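Local coordinates for conserved lipoprotein, putative (Clostridium novyi, PDB 4L1N), which is a putative lipoprotein of unknown function whose family, DUF4652, is grouped with the beta-propeller proteins, at residues A[111-122]-A[133-144]. Sequence-based numbering, arbitrary orientation.
Sequences LDQDQQKNTPKY and VVISRAHGTVSQ
T119 and S136 face each other as an antiparallel hydrogen-bonded pair where strands 118-122 and 133-137, the two arms of a beta hairpin, run at 133° between their directions. T119 N gives to S136 O at 2.8 Å, S136 N to T119 O. One step along, P120 and I135 form a non-hydrogen-bonded pair; past it K121 N reaches V134 O at 2.7 Å, and V134 N bonds to Y122 O. Just beyond the N118-R137 pair, A138 N bonds to K117 O.

On the P120/I135 face, P120 CB packs on V133 CG1 at 3.9 Å, and L111 CD1 meets I135 CD1 at 4.0 Å. T119 lies on the other face: its OG1, anti to the backbone N (chi1 -175°), bonds to P120 O and G94 N, while CG2 is turned to S136. K121 bends past S136 until NZ meets a water at 2.8 Å, which also donates to R137 O.

At the exposed end, K117 NZ sits over one face of the R137 guanidinium, 3.4 Å from NH2, while NH1 makes a weak bond to N118 OD1. Main-chain bonds and apolar contacts thus join the arms; the polar ends at the rim add just that weak bond.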
ATOM      1  N   LEU A 111       0.745  10.313   1.228  1.00 54.93           N
ATOM      2  CA  LEU A 111       1.896  10.349   0.364  1.00 53.52           C
ATOM      3  C   LEU A 111       2.366  11.783   0.181  1.00 61.85           C
ATOM      4  O   LEU A 111       1.597  12.631  -0.277  1.00 63.71           O
ATOM      5  CB  LEU A 111       1.481   9.727  -0.962  1.00 52.00           C
ATOM      6  CG  LEU A 111       2.514   8.955  -1.754  1.00 53.89           C
ATOM      7  CD1 LEU A 111       3.245   7.934  -0.905  1.00 51.62           C
ATOM      8  CD2 LEU A 111       1.855   8.304  -2.918  1.00 54.73           C
ATOM      9  N   ASP A 112       3.593  12.074   0.649  1.00 60.36           N
ATOM     10  CA  ASP A 112       4.280  13.367   0.515  1.00 61.78           C
ATOM     11  C   ASP A 112       4.709  13.469  -0.939  1.00 68.71           C
ATOM     12  O   ASP A 112       5.583  12.711  -1.373  1.00 67.81           O
ATOM     13  CB  ASP A 112       5.486  13.428   1.476  1.00 62.96           C
ATOM     14  CG  ASP A 112       6.238  14.744   1.611  1.00 69.48           C
ATOM     15  OD1 ASP A 112       5.908  15.704   0.876  1.00 72.08           O
ATOM     16  OD2 ASP A 112       7.155  14.816   2.462  1.00 71.05           O
ATOM     17  N   GLN A 113       4.011  14.308  -1.714  1.00 67.84           N
ATOM     18  CA  GLN A 113       4.240  14.513  -3.144  1.00 68.61           C
ATOM     19  C   GLN A 113       3.701  15.860  -3.566  1.00 78.59           C
ATOM     20  O   GLN A 113       2.663  16.295  -3.061  1.00 78.23           O
ATOM     21  CB  GLN A 113       3.627  13.387  -3.994  1.00 67.63           C
ATOM     22  CG  GLN A 113       2.212  12.969  -3.606  1.00 65.09           C
ATOM     23  CD  GLN A 113       1.569  12.045  -4.602  1.00 68.14           C
ATOM     24  OE1 GLN A 113       2.210  11.483  -5.511  1.00 64.09           O
ATOM     25  NE2 GLN A 113       0.270  11.878  -4.451  1.00 56.01           N
ATOM     26  N   ASP A 114       4.421  16.526  -4.478  1.00 81.13           N
ATOM     27  CA  ASP A 114       4.108  17.884  -4.960  1.00 85.95           C
ATOM     28  C   ASP A 114       2.927  17.891  -5.926  1.00 90.17           C
ATOM     29  O   ASP A 114       2.156  18.853  -5.947  1.00 92.97           O
ATOM     30  CB  ASP A 114       5.343  18.507  -5.622  1.00 90.71           C
ATOM     31  CG  ASP A 114       6.611  18.302  -4.806  1.00108.53           C
ATOM     32  OD1 ASP A 114       6.729  18.932  -3.715  1.00109.32           O
ATOM     33  OD2 ASP A 114       7.461  17.467  -5.226  1.00115.15           O
ATOM     34  N   GLN A 115       2.793  16.823  -6.710  1.00 83.83           N
ATOM     35  CA  GLN A 115       1.706  16.610  -7.659  1.00 83.36           C
ATOM     36  C   GLN A 115       0.935  15.374  -7.222  1.00 83.00           C
ATOM     37  O   GLN A 115       1.512  14.501  -6.580  1.00 81.08           O
ATOM     38  CB  GLN A 115       2.251  16.454  -9.090  1.00 85.09           C
ATOM     39  CG  GLN A 115       2.891  17.723  -9.657  1.00107.48           C
ATOM     40  CD  GLN A 115       3.303  17.593 -11.110  1.00134.30           C
ATOM     41  OE1 GLN A 115       3.885  16.586 -11.548  1.00128.74           O
ATOM     42  NE2 GLN A 115       3.053  18.641 -11.881  1.00130.50           N
ATOM     43  N   GLN A 116      -0.354  15.290  -7.572  1.00 77.98           N
ATOM     44  CA  GLN A 116      -1.238  14.167  -7.232  1.00 74.83           C
ATOM     45  C   GLN A 116      -1.070  13.029  -8.257  1.00 74.70           C
ATOM     46  O   GLN A 116      -2.055  12.648  -8.905  1.00 74.99           O
ATOM     47  CB  GLN A 116      -2.704  14.661  -7.204  1.00 78.35           C
ATOM     48  CG  GLN A 116      -3.028  15.690  -6.110  1.00 87.71           C
ATOM     49  CD  GLN A 116      -3.455  15.037  -4.816  1.00 98.87           C
ATOM     50  OE1 GLN A 116      -2.658  14.877  -3.876  1.00 89.98           O
ATOM     51  NE2 GLN A 116      -4.729  14.648  -4.740  1.00 88.31           N
ATOM     52  N   LYS A 117       0.171  12.475  -8.413  1.00 66.81           N
ATOM     53  CA  LYS A 117       0.397  11.449  -9.428  1.00 63.96           C
ATOM     54  C   LYS A 117       0.393   9.999  -8.906  1.00 65.04           C
ATOM     55  O   LYS A 117       0.007   9.114  -9.670  1.00 64.11           O
ATOM     56  CB  LYS A 117       1.678  11.718 -10.246  1.00 66.54           C
ATOM     57  CG  LYS A 117       3.024  11.540  -9.538  1.00 86.74           C
ATOM     58  CD  LYS A 117       4.098  10.966 -10.487  1.00 98.32           C
ATOM     59  CE  LYS A 117       4.835  12.014 -11.298  1.00111.81           C
ATOM     60  NZ  LYS A 117       5.613  11.405 -12.411  1.00119.89           N
ATOM     61  N   ASN A 118       0.842   9.744  -7.656  1.00 59.87           N
ATOM     62  CA  ASN A 118       0.924   8.383  -7.102  1.00 55.97           C
ATOM     63  C   ASN A 118      -0.012   8.165  -5.940  1.00 58.36           C
ATOM     64  O   ASN A 118      -0.461   9.126  -5.307  1.00 59.85           O
ATOM     65  CB  ASN A 118       2.341   8.040  -6.695  1.00 52.28           C
ATOM     66  CG  ASN A 118       3.194   7.727  -7.885  1.00 65.84           C
ATOM     67  OD1 ASN A 118       2.823   6.935  -8.750  1.00 65.81           O
ATOM     68  ND2 ASN A 118       4.331   8.373  -7.985  1.00 55.12           N
ATOM     69  N   THR A 119      -0.298   6.885  -5.648  1.00 51.63           N
ATOM     70  CA  THR A 119      -1.252   6.513  -4.610  1.00 50.85           C
ATOM     71  C   THR A 119      -0.970   5.166  -3.928  1.00 53.30           C
ATOM     72  O   THR A 119      -0.506   4.247  -4.606  1.00 52.32           O
ATOM     73  CB  THR A 119      -2.642   6.413  -5.288  1.00 54.07           C
ATOM     74  OG1 THR A 119      -3.631   6.172  -4.307  1.00 55.10           O
ATOM     75  CG2 THR A 119      -2.724   5.301  -6.353  1.00 48.37           C
ATOM     76  N   PRO A 120      -1.337   4.954  -2.631  1.00 49.03           N
ATOM     77  CA  PRO A 120      -1.315   3.579  -2.110  1.00 47.09           C
ATOM     78  C   PRO A 120      -2.381   2.803  -2.897  1.00 50.95           C
ATOM     79  O   PRO A 120      -3.487   3.326  -3.068  1.00 52.95           O
ATOM     80  CB  PRO A 120      -1.683   3.739  -0.629  1.00 49.26           C
ATOM     81  CG  PRO A 120      -2.320   5.018  -0.512  1.00 55.38           C
ATOM     82  CD  PRO A 120      -1.914   5.891  -1.647  1.00 51.40           C
ATOM     83  N   LYS A 121      -2.054   1.623  -3.440  1.00 44.34           N
ATOM     84  CA  LYS A 121      -3.002   0.839  -4.240  1.00 43.96           C
ATOM     85  C   LYS A 121      -3.438  -0.447  -3.515  1.00 51.14           C
ATOM     86  O   LYS A 121      -4.594  -0.855  -3.663  1.00 53.49           O
ATOM     87  CB  LYS A 121      -2.393   0.508  -5.617  1.00 44.01           C
ATOM     88  CG  LYS A 121      -3.290  -0.247  -6.585  1.00 56.95           C
ATOM     89  CD  LYS A 121      -4.572   0.481  -6.969  1.00 60.79           C
ATOM     90  CE  LYS A 121      -4.799   0.467  -8.449  1.00 65.16           C
ATOM     91  NZ  LYS A 121      -5.488   1.706  -8.880  1.00 85.74           N
ATOM     92  N   TYR A 122      -2.512  -1.103  -2.779  1.00 46.87           N
ATOM     93  CA  TYR A 122      -2.757  -2.334  -2.009  1.00 46.33           C
ATOM     94  C   TYR A 122      -1.967  -2.272  -0.717  1.00 52.11           C
ATOM     95  O   TYR A 122      -0.799  -1.877  -0.726  1.00 51.42           O
ATOM     96  CB  TYR A 122      -2.411  -3.624  -2.798  1.00 45.15           C
ATOM     97  CG  TYR A 122      -2.638  -4.909  -2.014  1.00 45.36           C
ATOM     98  CD1 TYR A 122      -1.632  -5.454  -1.219  1.00 46.58           C
ATOM     99  CD2 TYR A 122      -3.860  -5.571  -2.061  1.00 46.35           C
ATOM    100  CE1 TYR A 122      -1.852  -6.603  -0.460  1.00 48.63           C
ATOM    101  CE2 TYR A 122      -4.094  -6.715  -1.297  1.00 45.36           C
ATOM    102  CZ  TYR A 122      -3.088  -7.231  -0.499  1.00 54.65           C
ATOM    103  OH  TYR A 122      -3.310  -8.362   0.262  1.00 58.60           O
ATOM    104  N   VAL A 133       2.929  -1.915   1.494  1.00 47.48           N
ATOM    105  CA  VAL A 133       2.167  -0.968   0.680  1.00 46.19           C
ATOM    106  C   VAL A 133       2.639  -1.022  -0.783  1.00 49.50           C
ATOM    107  O   VAL A 133       3.841  -0.929  -1.064  1.00 48.40           O
ATOM    108  CB  VAL A 133       2.233   0.491   1.246  1.00 49.30           C
ATOM    109  CG1 VAL A 133       1.342   1.444   0.449  1.00 48.81           C
ATOM    110  CG2 VAL A 133       1.869   0.540   2.722  1.00 50.19           C
ATOM    111  N   VAL A 134       1.671  -1.122  -1.709  1.00 46.06           N
ATOM    112  CA  VAL A 134       1.928  -1.035  -3.140  1.00 44.76           C
ATOM    113  C   VAL A 134       1.613   0.404  -3.552  1.00 50.93           C
ATOM    114  O   VAL A 134       0.517   0.894  -3.277  1.00 51.27           O
ATOM    115  CB  VAL A 134       1.159  -2.072  -3.995  1.00 46.46           C
ATOM    116  CG1 VAL A 134       1.373  -1.812  -5.483  1.00 44.49           C
ATOM    117  CG2 VAL A 134       1.565  -3.496  -3.633  1.00 45.39           C
ATOM    118  N   ILE A 135       2.590   1.085  -4.166  1.00 48.04           N
ATOM    119  CA  ILE A 135       2.420   2.443  -4.643  1.00 48.87           C
ATOM    120  C   ILE A 135       2.426   2.401  -6.156  1.00 52.73           C
ATOM    121  O   ILE A 135       3.426   2.014  -6.772  1.00 53.16           O
ATOM    122  CB  ILE A 135       3.443   3.433  -4.027  1.00 53.11           C
ATOM    123  CG1 ILE A 135       3.024   3.735  -2.568  1.00 54.92           C
ATOM    124  CG2 ILE A 135       3.513   4.746  -4.832  1.00 54.87           C
ATOM    125  CD1 ILE A 135       4.085   4.048  -1.662  1.00 66.79           C
ATOM    126  N   SER A 136       1.259   2.767  -6.736  1.00 48.28           N
ATOM    127  CA  SER A 136       0.945   2.852  -8.162  1.00 47.46           C
ATOM    128  C   SER A 136       0.576   4.283  -8.566  1.00 52.84           C
ATOM    129  O   SER A 136       0.353   5.102  -7.694  1.00 54.00           O
ATOM    130  CB  SER A 136      -0.222   1.920  -8.489  1.00 49.90           C
ATOM    131  OG  SER A 136      -1.448   2.364  -7.929  1.00 54.73           O
ATOM    132  N   ARG A 137       0.462   4.569  -9.881  1.00 50.82           N
ATOM    133  CA  ARG A 137       0.023   5.852 -10.416  1.00 53.10           C
ATOM    134  C   ARG A 137      -1.439   6.026 -10.038  1.00 61.79           C
ATOM    135  O   ARG A 137      -2.166   5.029  -9.976  1.00 61.85           O
ATOM    136  CB  ARG A 137       0.245   5.951 -11.937  1.00 53.88           C
ATOM    137  CG  ARG A 137       1.709   6.177 -12.368  1.00 65.27           C
ATOM    138  CD  ARG A 137       2.159   7.623 -12.221  1.00 86.77           C
ATOM    139  NE  ARG A 137       3.350   7.951 -13.011  1.00105.41           N
ATOM    140  CZ  ARG A 137       4.608   7.754 -12.618  1.00124.49           C
ATOM    141  NH1 ARG A 137       4.865   7.178 -11.449  1.00108.64           N
ATOM    142  NH2 ARG A 137       5.618   8.111 -13.402  1.00116.65           N
ATOM    143  N   ALA A 138      -1.835   7.262  -9.669  1.00 61.76           N
ATOM    144  CA  ALA A 138      -3.170   7.584  -9.177  1.00 64.10           C
ATOM    145  C   ALA A 138      -4.216   7.556 -10.276  1.00 74.95           C
ATOM    146  O   ALA A 138      -5.383   7.260 -10.005  1.00 76.26           O
ATOM    147  CB  ALA A 138      -3.160   8.946  -8.512  1.00 66.31           C
ATOM    148  N   HIS A 139      -3.809   7.883 -11.509  1.00 74.99           N
ATOM    149  CA  HIS A 139      -4.725   7.939 -12.640  1.00 77.70           C
ATOM    150  C   HIS A 139      -4.280   6.997 -13.779  1.00 83.23           C
ATOM    151  O   HIS A 139      -3.091   6.690 -13.907  1.00 82.33           O
ATOM    152  CB  HIS A 139      -4.848   9.395 -13.112  1.00 81.18           C
ATOM    153  CG  HIS A 139      -5.236  10.327 -12.002  1.00 85.53           C
ATOM    154  ND1 HIS A 139      -4.284  11.060 -11.310  1.00 86.93           N
ATOM    155  CD2 HIS A 139      -6.451  10.560 -11.450  1.00 88.54           C
ATOM    156  CE1 HIS A 139      -4.951  11.741 -10.388  1.00 87.52           C
ATOM    157  NE2 HIS A 139      -6.257  11.465 -10.426  1.00 88.97           N
ATOM    158  N   GLY A 140      -5.246   6.509 -14.554  1.00 81.59           N
ATOM    159  CA  GLY A 140      -4.974   5.605 -15.665  1.00 81.56           C
ATOM    160  C   GLY A 140      -5.509   4.204 -15.476  1.00 86.21           C
ATOM    161  O   GLY A 140      -5.808   3.797 -14.350  1.00 85.29           O
ATOM    162  N   THR A 141      -5.597   3.455 -16.597  1.00 83.63           N
ATOM    163  CA  THR A 141      -6.136   2.088 -16.735  1.00 82.92           C
ATOM    164  C   THR A 141      -5.054   0.974 -16.696  1.00 84.55           C
ATOM    165  O   THR A 141      -5.377  -0.228 -16.604  1.00 83.59           O
ATOM    166  CB  THR A 141      -6.913   1.992 -18.082  1.00 93.27           C
ATOM    167  OG1 THR A 141      -6.119   2.502 -19.169  1.00 88.94           O
ATOM    168  CG2 THR A 141      -8.255   2.714 -18.039  1.00 95.69           C
ATOM    169  N   VAL A 142      -3.783   1.378 -16.796  1.00 78.68           N
ATOM    170  CA  VAL A 142      -2.642   0.474 -16.846  1.00 75.74           C
ATOM    171  C   VAL A 142      -1.985   0.318 -15.449  1.00 76.07           C
ATOM    172  O   VAL A 142      -1.444  -0.751 -15.122  1.00 76.26           O
ATOM    173  CB  VAL A 142      -1.675   1.024 -17.918  1.00 80.32           C
ATOM    174  CG1 VAL A 142      -0.213   0.633 -17.651  1.00 78.89           C
ATOM    175  CG2 VAL A 142      -2.135   0.603 -19.313  1.00 80.43           C
ATOM    176  N   SER A 143      -2.105   1.361 -14.629  1.00 69.31           N
ATOM    177  CA  SER A 143      -1.592   1.551 -13.276  1.00 66.52           C
ATOM    178  C   SER A 143      -2.283   0.658 -12.191  1.00 65.00           C
ATOM    179  O   SER A 143      -2.813   1.164 -11.204  1.00 66.42           O
ATOM    180  CB  SER A 143      -1.772   3.019 -12.913  1.00 72.91           C
ATOM    181  OG  SER A 143      -3.135   3.399 -13.044  1.00 83.25           O
ATOM    182  N   GLN A 144      -2.217  -0.654 -12.345  1.00 57.31           N
ATOM    183  CA  GLN A 144      -2.821  -1.617 -11.407  1.00 55.16           C
ATOM    184  C   GLN A 144      -1.896  -1.931 -10.228  1.00 53.05           C
ATOM    185  O   GLN A 144      -2.364  -2.369  -9.168  1.00 52.71           O
ATOM    186  CB  GLN A 144      -3.187  -2.934 -12.117  1.00 55.50           C
ATOM    187  CG  GLN A 144      -4.031  -2.771 -13.356  1.00 65.54           C
ATOM    188  CD  GLN A 144      -4.419  -4.100 -13.965  1.00101.50           C
ATOM    189  OE1 GLN A 144      -4.359  -5.175 -13.327  1.00 91.18           O
ATOM    190  NE2 GLN A 144      -4.862  -4.048 -15.224  1.00106.98           N
TER
HETATM  191  O   HOH W   1      -5.143   4.327  -9.666  1.00 56.96           O